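Local atomic coordinates of peptidoglycan glycosyltransferase (Eggerthella lenta, PDB entry 4MNR), a protein that belongs to the penicillin-binding proteins, with a domain of the serine beta-lactamase-like superfamily and a dimerisation-type domain ahead of it. Residues V220-K225 / S241-G246. Residues are numbered along the deposited sequence; the frame is centred on the assembly and turned at random. Where two conformers were deposited one is given.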
# COMPACT_ATOMS: atom_id res chain seq x y z
N VAL A 220 12.61 -5.25 -23.41
CA VAL A 220 12.13 -5.63 -22.08
C VAL A 220 13.20 -6.56 -21.54
O VAL A 220 13.68 -7.45 -22.26
CB VAL A 220 10.78 -6.37 -22.14
CG1 VAL A 220 10.35 -6.82 -20.74
CG2 VAL A 220 9.72 -5.49 -22.77
N SER A 221 13.61 -6.36 -20.29
CA SER A 221 14.70 -7.16 -19.73
C SER A 221 14.34 -7.70 -18.36
O SER A 221 13.69 -7.02 -17.56
CB SER A 221 15.99 -6.33 -19.63
OG SER A 221 16.46 -5.91 -20.90
N ASN A 222 14.77 -8.93 -18.08
CA ASN A 222 14.68 -9.48 -16.74
C ASN A 222 15.62 -8.70 -15.84
O ASN A 222 16.57 -8.07 -16.32
CB ASN A 222 15.08 -10.95 -16.73
CG ASN A 222 13.95 -11.88 -17.14
OD1 ASN A 222 12.79 -11.49 -17.13
ND2 ASN A 222 14.29 -13.11 -17.49
N PHE A 223 15.35 -8.74 -14.54
CA PHE A 223 16.25 -8.11 -13.58
C PHE A 223 17.64 -8.74 -13.73
O PHE A 223 17.77 -9.96 -13.83
CB PHE A 223 15.72 -8.27 -12.16
CG PHE A 223 14.37 -7.64 -11.95
CD1 PHE A 223 14.18 -6.29 -12.21
CD2 PHE A 223 13.31 -8.39 -11.48
CE1 PHE A 223 12.94 -5.71 -12.02
CE2 PHE A 223 12.07 -7.81 -11.28
CZ PHE A 223 11.88 -6.46 -11.55
N ASN A 224 18.66 -7.89 -13.78
CA ASN A 224 20.04 -8.31 -14.04
C ASN A 224 20.25 -9.05 -15.37
O ASN A 224 21.24 -9.75 -15.54
CB ASN A 224 20.60 -9.16 -12.88
CG ASN A 224 21.09 -8.31 -11.73
OD1 ASN A 224 20.30 -7.80 -10.94
ND2 ASN A 224 22.41 -8.17 -11.63
N LYS A 225 19.31 -8.87 -16.29
CA LYS A 225 19.34 -9.53 -17.59
C LYS A 225 19.55 -11.05 -17.49
O LYS A 225 20.18 -11.65 -18.36
CB LYS A 225 20.37 -8.88 -18.51
CG LYS A 225 20.04 -7.43 -18.86
CD LYS A 225 21.18 -6.76 -19.58
CE LYS A 225 21.01 -5.26 -19.60
NZ LYS A 225 22.27 -4.58 -20.03
N SER A 241 9.96 -12.83 -13.49
CA SER A 241 10.50 -12.57 -14.82
C SER A 241 9.73 -11.48 -15.58
O SER A 241 8.54 -11.63 -15.87
CB SER A 241 10.51 -13.86 -15.66
OG SER A 241 10.79 -13.55 -17.02
N ASN A 242 10.42 -10.40 -15.92
CA ASN A 242 9.80 -9.32 -16.69
C ASN A 242 9.53 -9.76 -18.13
O ASN A 242 8.53 -9.35 -18.74
CB ASN A 242 10.69 -8.07 -16.72
CG ASN A 242 10.86 -7.43 -15.34
OD1 ASN A 242 9.95 -7.45 -14.51
ND2 ASN A 242 12.04 -6.85 -15.10
N THR A 243 10.43 -10.55 -18.70
CA THR A 243 10.23 -10.94 -20.10
C THR A 243 9.04 -11.89 -20.28
O THR A 243 8.36 -11.85 -21.31
CB THR A 243 11.49 -11.48 -20.78
OG1 THR A 243 11.98 -12.62 -20.06
CG2 THR A 243 12.57 -10.39 -20.85
N VAL A 244 8.76 -12.72 -19.28
CA VAL A 244 7.55 -13.54 -19.36
C VAL A 244 6.32 -12.66 -19.18
O VAL A 244 5.36 -12.77 -19.94
CB VAL A 244 7.55 -14.62 -18.28
CG1 VAL A 244 6.16 -15.27 -18.19
CG2 VAL A 244 8.62 -15.67 -18.59
N PHE A 245 6.32 -11.81 -18.17
CA PHE A 245 5.14 -10.97 -17.95
C PHE A 245 4.88 -9.98 -19.09
O PHE A 245 3.73 -9.67 -19.40
CB PHE A 245 5.15 -10.34 -16.55
CG PHE A 245 4.62 -11.26 -15.51
CD1 PHE A 245 5.43 -12.24 -14.96
CD2 PHE A 245 3.28 -11.21 -15.13
CE1 PHE A 245 4.92 -13.13 -14.03
CE2 PHE A 245 2.76 -12.09 -14.18
CZ PHE A 245 3.59 -13.06 -13.63
N GLY A 246 5.95 -9.53 -19.74
CA GLY A 246 5.81 -8.66 -20.90
C GLY A 246 5.07 -9.37 -22.02
O GLY A 246 4.14 -8.83 -22.61
O HOH W 1 13.01 -10.13 -14.04
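Asn222 points its amide oxygen at the start of helix 242-263, where two bonds grip it. The N-H of Thr243 meets Asn222 OD1 at 3.0 Å and almost perfectly straight (179°), although the donor is tilted out of the carbonyl plane. Ser241 OG adds the second bond, 2.9 Å from the same OD1 and nearer that plane. The oxygen therefore lies at the N-terminal end of the helix, where the dipole would probably favour a partial negative charge. Ser241 is also the helix N-cap: its OG, anti to the backbone N (chi1 169°), accepts from Val244 N at 3.1 Å. The Asn222 and Thr243 side chains cross at about a right angle; Thr243 OG1 is bonded to Pro210 O, Asn222 ND2 to Ala226 O, and both Asn222 ND2 and Ser241 OG to Ser209 OG.

Asn242 reaches back across the contact. Its ND2 donates to Ser221 O at 3.0 Å, with that oxygen in the plane of the Asn242 amide. The same ND2 stands 3.4 Å above one face of the Phe223 ring, toward its rim, in one of two modelled conformers of Phe223; ring and amide planes are 76° apart. Water 1 accepts from both Phe223 N (2.8 Å) and Asn242 N. Ser185 and Lys188 fit the SxxK signature of penicillin-binding proteins and Ser240 to Asn242 the SxN signature, two active-site motifs of the family that meet here through the bond from Lys188 NZ to Asn242 OD1, with Phe223 touching Ser185 and Ser240. The end of strand 218-221 thus bonds the SxN asparagine through Ser221 O, and Asn222 just after it bonds the residues on either side of that asparagine.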